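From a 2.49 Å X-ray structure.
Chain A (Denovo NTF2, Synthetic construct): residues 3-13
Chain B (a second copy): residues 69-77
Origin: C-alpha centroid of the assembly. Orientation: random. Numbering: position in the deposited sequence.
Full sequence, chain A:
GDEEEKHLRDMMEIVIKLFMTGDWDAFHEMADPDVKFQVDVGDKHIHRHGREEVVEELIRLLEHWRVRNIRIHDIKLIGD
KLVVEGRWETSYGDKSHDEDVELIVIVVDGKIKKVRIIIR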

ATOM      1  N   GLU A   3      -4.360  -7.482  18.756  1.00 60.81           N
ATOM      2  CA  GLU A   3      -3.985  -6.182  18.210  1.00 52.33           C
ATOM      3  C   GLU A   3      -3.068  -6.325  17.001  1.00 49.92           C
ATOM      4  O   GLU A   3      -3.338  -5.754  15.939  1.00 49.67           O
ATOM      5  CB  GLU A   3      -3.313  -5.335  19.291  1.00 51.55           C
ATOM      6  CG  GLU A   3      -2.760  -4.017  18.781  1.00 61.39           C
ATOM      7  CD  GLU A   3      -2.234  -3.136  19.894  1.00 67.73           C
ATOM      8  OE1 GLU A   3      -2.614  -3.364  21.061  1.00 80.35           O
ATOM      9  OE2 GLU A   3      -1.437  -2.219  19.603  1.00 73.85           O
ATOM     10  N   GLU A   4      -1.974  -7.079  17.145  1.00 60.02           N
ATOM     11  CA  GLU A   4      -1.022  -7.200  16.044  1.00 53.89           C
ATOM     12  C   GLU A   4      -1.651  -7.903  14.850  1.00 44.73           C
ATOM     13  O   GLU A   4      -1.374  -7.550  13.698  1.00 42.79           O
ATOM     14  CB  GLU A   4       0.232  -7.944  16.500  1.00 42.21           C
ATOM     15  CG  GLU A   4       1.450  -7.653  15.634  1.00 52.95           C
ATOM     16  CD  GLU A   4       2.518  -8.725  15.734  1.00 55.82           C
ATOM     17  OE1 GLU A   4       2.800  -9.378  14.707  1.00 42.84           O
ATOM     18  OE2 GLU A   4       3.073  -8.917  16.837  1.00 62.50           O
ATOM     19  N   GLU A   5      -2.500  -8.902  15.104  1.00 54.16           N
ATOM     20  CA  GLU A   5      -3.202  -9.578  14.019  1.00 48.17           C
ATOM     21  C   GLU A   5      -4.027  -8.589  13.204  1.00 45.71           C
ATOM     22  O   GLU A   5      -3.987  -8.596  11.968  1.00 44.79           O
ATOM     23  CB  GLU A   5      -4.092 -10.685  14.584  1.00 54.99           C
ATOM     24  CG  GLU A   5      -4.959 -11.380  13.549  1.00 51.35           C
ATOM     25  CD  GLU A   5      -4.141 -12.082  12.484  1.00 73.17           C
ATOM     26  OE1 GLU A   5      -4.651 -12.250  11.356  1.00 71.40           O
ATOM     27  OE2 GLU A   5      -2.986 -12.462  12.773  1.00 77.31           O
ATOM     28  N   LYS A   6      -4.777  -7.722  13.888  1.00 46.83           N
ATOM     29  CA  LYS A   6      -5.549  -6.693  13.198  1.00 49.59           C
ATOM     30  C   LYS A   6      -4.645  -5.789  12.370  1.00 48.04           C
ATOM     31  O   LYS A   6      -5.007  -5.385  11.258  1.00 44.50           O
ATOM     32  CB  LYS A   6      -6.348  -5.880  14.218  1.00 43.95           C
ATOM     33  CG  LYS A   6      -6.914  -4.573  13.691  1.00 54.25           C
ATOM     34  CD  LYS A   6      -7.910  -4.798  12.568  1.00 53.54           C
ATOM     35  CE  LYS A   6      -8.453  -3.479  12.063  1.00 51.36           C
ATOM     36  NZ  LYS A   6      -7.359  -2.505  11.797  1.00 53.60           N
ATOM     37  N   HIS A   7      -3.456  -5.476  12.887  0.76 40.91           N
ATOM     38  CA  HIS A   7      -2.547  -4.602  12.156  0.76 47.94           C
ATOM     39  C   HIS A   7      -1.941  -5.314  10.954  0.76 44.81           C
ATOM     40  O   HIS A   7      -1.750  -4.701   9.895  0.76 34.62           O
ATOM     41  CB  HIS A   7      -1.452  -4.089  13.086  0.76 43.81           C
ATOM     42  CG  HIS A   7      -1.060  -2.672  12.817  0.76 56.89           C
ATOM     43  ND1 HIS A   7      -1.982  -1.649  12.756  0.76 55.45           N
ATOM     44  CD2 HIS A   7       0.147  -2.106  12.587  0.76 71.56           C
ATOM     45  CE1 HIS A   7      -1.359  -0.512  12.503  0.76 66.26           C
ATOM     46  NE2 HIS A   7      -0.066  -0.762  12.398  0.76 74.68           N
ATOM     47  N   LEU A   8      -1.621  -6.602  11.099  1.00 38.74           N
ATOM     48  CA  LEU A   8      -1.164  -7.386   9.957  1.00 43.30           C
ATOM     49  C   LEU A   8      -2.217  -7.415   8.860  1.00 45.32           C
ATOM     50  O   LEU A   8      -1.888  -7.367   7.668  1.00 47.43           O
ATOM     51  CB  LEU A   8      -0.824  -8.809  10.397  1.00 40.76           C
ATOM     52  CG  LEU A   8       0.617  -9.160  10.770  1.00 41.63           C
ATOM     53  CD1 LEU A   8       1.121  -8.304  11.916  1.00 45.62           C
ATOM     54  CD2 LEU A   8       0.697 -10.631  11.127  1.00 40.22           C
ATOM     55  N   ARG A   9      -3.491  -7.498   9.245  1.00 48.17           N
ATOM     56  CA  ARG A   9      -4.566  -7.513   8.261  1.00 41.11           C
ATOM     57  C   ARG A   9      -4.693  -6.166   7.561  1.00 46.53           C
ATOM     58  O   ARG A   9      -4.882  -6.113   6.341  1.00 46.88           O
ATOM     59  CB  ARG A   9      -5.880  -7.906   8.935  1.00 50.15           C
ATOM     60  CG  ARG A   9      -6.036  -9.405   9.148  1.00 42.26           C
ATOM     61  CD  ARG A   9      -6.506  -9.739  10.557  1.00 55.86           C
ATOM     62  NE  ARG A   9      -7.427  -8.743  11.097  1.00 59.72           N
ATOM     63  CZ  ARG A   9      -8.072  -8.876  12.251  1.00 68.84           C
ATOM     64  NH1 ARG A   9      -7.901  -9.966  12.986  1.00 65.81           N
ATOM     65  NH2 ARG A   9      -8.890  -7.920  12.671  1.00 68.84           N
ATOM     66  N   ASP A  10      -4.580  -5.069   8.315  1.00 37.93           N
ATOM     67  CA  ASP A  10      -4.660  -3.740   7.713  1.00 50.31           C
ATOM     68  C   ASP A  10      -3.594  -3.555   6.639  1.00 50.90           C
ATOM     69  O   ASP A  10      -3.888  -3.097   5.530  1.00 48.75           O
ATOM     70  CB  ASP A  10      -4.526  -2.666   8.796  1.00 52.74           C
ATOM     71  CG  ASP A  10      -5.839  -1.960   9.088  1.00 54.18           C
ATOM     72  OD1 ASP A  10      -6.640  -1.776   8.148  1.00 61.88           O
ATOM     73  OD2 ASP A  10      -6.068  -1.583  10.255  1.00 50.46           O
ATOM     74  N   MET A  11      -2.346  -3.921   6.950  1.00 45.91           N
ATOM     75  CA  MET A  11      -1.258  -3.763   5.988  1.00 50.90           C
ATOM     76  C   MET A  11      -1.503  -4.579   4.725  1.00 45.04           C
ATOM     77  O   MET A  11      -1.252  -4.102   3.613  1.00 49.40           O
ATOM     78  CB  MET A  11       0.072  -4.161   6.628  1.00 46.98           C
ATOM     79  CG  MET A  11       0.667  -3.106   7.540  1.00 67.89           C
ATOM     80  SD  MET A  11       1.251  -1.666   6.624  1.00 85.43           S
ATOM     81  CE  MET A  11       2.486  -2.417   5.566  1.00 69.88           C
ATOM     82  N   MET A  12      -1.988  -5.814   4.876  1.00 43.86           N
ATOM     83  CA  MET A  12      -2.276  -6.639   3.707  1.00 50.54           C
ATOM     84  C   MET A  12      -3.372  -6.029   2.842  1.00 55.92           C
ATOM     85  O   MET A  12      -3.379  -6.224   1.621  1.00 56.19           O
ATOM     86  CB  MET A  12      -2.662  -8.054   4.139  1.00 44.02           C
ATOM     87  CG  MET A  12      -1.473  -8.952   4.448  1.00 50.03           C
ATOM     88  SD  MET A  12      -1.942 -10.603   4.999  1.00 61.55           S
ATOM     89  CE  MET A  12      -3.037 -11.110   3.674  1.00 66.58           C
ATOM     90  N   GLU A  13      -4.304  -5.290   3.448  1.00 50.84           N
ATOM     91  CA  GLU A  13      -5.309  -4.591   2.654  1.00 46.90           C
ATOM     92  C   GLU A  13      -4.671  -3.475   1.838  1.00 45.51           C
ATOM     93  O   GLU A  13      -4.958  -3.323   0.646  1.00 44.42           O
ATOM     94  CB  GLU A  13      -6.411  -4.029   3.556  1.00 49.29           C
ATOM     95  CG  GLU A  13      -7.053  -5.028   4.506  1.00 56.62           C
ATOM     96  CD  GLU A  13      -8.003  -5.991   3.824  1.00 56.25           C
ATOM     97  OE1 GLU A  13      -8.138  -5.933   2.584  1.00 72.81           O
ATOM     98  OE2 GLU A  13      -8.625  -6.808   4.536  1.00 59.53           O
TER
ATOM     99  N   ASN B  69       0.656 -11.035  -4.373  1.00 62.11           N
ATOM    100  CA  ASN B  69       0.229 -11.798  -3.200  1.00 50.64           C
ATOM    101  C   ASN B  69       1.175 -11.563  -2.020  1.00 55.18           C
ATOM    102  O   ASN B  69       1.855 -12.467  -1.532  1.00 50.06           O
ATOM    103  CB  ASN B  69       0.115 -13.288  -3.534  1.00 52.79           C
ATOM    104  CG  ASN B  69      -0.564 -14.080  -2.433  1.00 61.45           C
ATOM    105  OD1 ASN B  69      -1.211 -13.512  -1.552  1.00 61.93           O
ATOM    106  ND2 ASN B  69      -0.423 -15.400  -2.480  1.00 64.32           N
ATOM    107  N   ILE B  70       1.209 -10.311  -1.571  1.00 43.04           N
ATOM    108  CA  ILE B  70       2.049  -9.926  -0.443  1.00 36.92           C
ATOM    109  C   ILE B  70       1.318 -10.267   0.849  1.00 45.89           C
ATOM    110  O   ILE B  70       0.209  -9.782   1.095  1.00 44.31           O
ATOM    111  CB  ILE B  70       2.410  -8.437  -0.500  1.00 41.18           C
ATOM    112  CG1 ILE B  70       3.197  -8.131  -1.775  1.00 50.31           C
ATOM    113  CG2 ILE B  70       3.211  -8.037   0.733  1.00 39.92           C
ATOM    114  CD1 ILE B  70       3.624  -6.684  -1.902  1.00 45.07           C
ATOM    115  N   ARG B  71       1.938 -11.105   1.674  1.00 37.49           N
ATOM    116  CA  ARG B  71       1.361 -11.560   2.930  1.00 32.52           C
ATOM    117  C   ARG B  71       2.240 -11.085   4.077  1.00 30.70           C
ATOM    118  O   ARG B  71       3.467 -11.210   4.011  1.00 38.17           O
ATOM    119  CB  ARG B  71       1.229 -13.085   2.945  1.00 32.23           C
ATOM    120  CG  ARG B  71       0.255 -13.629   1.911  1.00 33.63           C
ATOM    121  CD  ARG B  71       0.780 -14.904   1.268  1.00 51.73           C
ATOM    122  NE  ARG B  71       1.797 -14.632   0.256  1.00 53.04           N
ATOM    123  CZ  ARG B  71       2.473 -15.571  -0.400  1.00 55.24           C
ATOM    124  NH1 ARG B  71       2.249 -16.853  -0.148  1.00 56.80           N
ATOM    125  NH2 ARG B  71       3.379 -15.228  -1.308  1.00 46.95           N
ATOM    126  N   ILE B  72       1.618 -10.545   5.121  1.00 31.79           N
ATOM    127  CA  ILE B  72       2.331 -10.020   6.280  1.00 37.77           C
ATOM    128  C   ILE B  72       2.221 -11.035   7.412  1.00 38.91           C
ATOM    129  O   ILE B  72       1.115 -11.379   7.846  1.00 40.68           O
ATOM    130  CB  ILE B  72       1.781  -8.650   6.706  1.00 36.35           C
ATOM    131  CG1 ILE B  72       1.744  -7.698   5.508  1.00 34.81           C
ATOM    132  CG2 ILE B  72       2.633  -8.056   7.817  1.00 28.95           C
ATOM    133  CD1 ILE B  72       3.097  -7.467   4.866  1.00 41.08           C
ATOM    134  N   HIS B  73       3.369 -11.511   7.894  1.00 39.73           N
ATOM    135  CA  HIS B  73       3.411 -12.524   8.941  1.00 41.25           C
ATOM    136  C   HIS B  73       3.732 -11.966  10.319  1.00 43.41           C
ATOM    137  O   HIS B  73       3.295 -12.542  11.322  1.00 40.49           O
ATOM    138  CB  HIS B  73       4.444 -13.605   8.599  1.00 34.21           C
ATOM    139  CG  HIS B  73       4.047 -14.481   7.453  1.00 41.44           C
ATOM    140  ND1 HIS B  73       2.778 -14.477   6.916  1.00 47.75           N
ATOM    141  CD2 HIS B  73       4.754 -15.390   6.741  1.00 35.99           C
ATOM    142  CE1 HIS B  73       2.720 -15.347   5.922  1.00 49.37           C
ATOM    143  NE2 HIS B  73       3.906 -15.914   5.795  1.00 44.39           N
ATOM    144  N   ASP B  74       4.481 -10.869  10.404  1.00 37.18           N
ATOM    145  CA  ASP B  74       4.892 -10.344  11.699  1.00 38.63           C
ATOM    146  C   ASP B  74       5.224  -8.865  11.562  1.00 38.04           C
ATOM    147  O   ASP B  74       5.835  -8.448  10.574  1.00 39.39           O
ATOM    148  CB  ASP B  74       6.101 -11.114  12.247  1.00 38.05           C
ATOM    149  CG  ASP B  74       6.423 -10.756  13.687  1.00 53.35           C
ATOM    150  OD1 ASP B  74       5.643 -10.004  14.310  1.00 62.04           O
ATOM    151  OD2 ASP B  74       7.460 -11.229  14.198  1.00 57.48           O
ATOM    152  N   ILE B  75       4.812  -8.083  12.559  1.00 36.96           N
ATOM    153  CA  ILE B  75       5.136  -6.665  12.655  1.00 32.70           C
ATOM    154  C   ILE B  75       5.558  -6.379  14.088  1.00 37.55           C
ATOM    155  O   ILE B  75       4.836  -6.723  15.031  1.00 33.31           O
ATOM    156  CB  ILE B  75       3.948  -5.767  12.251  1.00 40.47           C
ATOM    157  CG1 ILE B  75       3.596  -5.957  10.775  1.00 42.76           C
ATOM    158  CG2 ILE B  75       4.266  -4.307  12.528  1.00 42.02           C
ATOM    159  CD1 ILE B  75       2.394  -5.152  10.329  1.00 45.30           C
ATOM    160  N   LYS B  76       6.725  -5.759  14.253  1.00 43.96           N
ATOM    161  CA  LYS B  76       7.247  -5.428  15.573  1.00 39.77           C
ATOM    162  C   LYS B  76       7.794  -4.011  15.560  1.00 44.40           C
ATOM    163  O   LYS B  76       8.565  -3.647  14.667  1.00 37.80           O
ATOM    164  CB  LYS B  76       8.343  -6.411  16.002  1.00 37.55           C
ATOM    165  CG  LYS B  76       7.822  -7.742  16.514  1.00 49.26           C
ATOM    166  CD  LYS B  76       7.057  -7.566  17.816  1.00 52.06           C
ATOM    167  CE  LYS B  76       6.634  -8.906  18.398  1.00 47.77           C
ATOM    168  NZ  LYS B  76       5.778  -9.676  17.454  1.00 55.66           N
ATOM    169  N   LEU B  77       7.397  -3.220  16.554  1.00 46.08           N
ATOM    170  CA  LEU B  77       7.867  -1.849  16.719  1.00 43.90           C
ATOM    171  C   LEU B  77       8.756  -1.808  17.957  1.00 40.79           C
ATOM    172  O   LEU B  77       8.273  -1.993  19.080  1.00 47.95           O
ATOM    173  CB  LEU B  77       6.691  -0.880  16.836  1.00 42.35           C
ATOM    174  CG  LEU B  77       6.960   0.629  16.815  1.00 49.75           C
ATOM    175  CD1 LEU B  77       7.188   1.175  18.217  1.00 51.18           C
ATOM    176  CD2 LEU B  77       8.141   0.962  15.909  1.00 37.48           C
TER

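The apolar centre of the contact is A:Leu8 packed against B:Ile72 and B:Ile75. A:Leu8 CG lies 3.7 Å from B:Ile72 CG2, and A:Leu8 CD1 lies 3.6 Å from B:Ile75 CG1; these branched apolar side chains fill the centre without bringing in polar groups that would need partners. The A:Leu8 CA-to-CB bond points sideways, but the side chain ends nearer the strand, where A:Leu8 CD2 packs 3.2 Å from B:His73 O. A:Leu8, B:Ile72 and B:Ile75 have the largest areas covered by the other stretch, 74 to 85 Å² each, of 496 Å² buried on both sides together. A:Met11 adds to the same apolar patch, with A:Met11 CG 3.9 Å from B:Ile75 CD1. The helix and strand run nearly antiparallel, at 160°, and their axes approach to 7.7 Å.

Toward the start of the strand, the unbranched A:Met12 places CG 3.6 Å from B:Ile72 CG1. Its thioether also accepts a weak hydrogen bond from B:Ile72 N to A:Met12 SD, 3.6 Å long but nearly linear at 175°.

At the other end, A:Glu4 extends with chi1 and chi2 both t, long enough for its carboxylate to meet both an amide and an amine. B:Ile75 N donates to A:Glu4 OE1 (3.2 Å, 173°), while A:Glu4 OE2 forms a salt bridge with B:Lys76 NZ at 2.9 Å. A:Glu4 OE1 also lies 2.9 Å from B:Asp74 OD1, a like-charge approach; B:Lys76 NZ, 3.2 Å from B:Asp74 OD1, supplies positive charge beside both carboxylates.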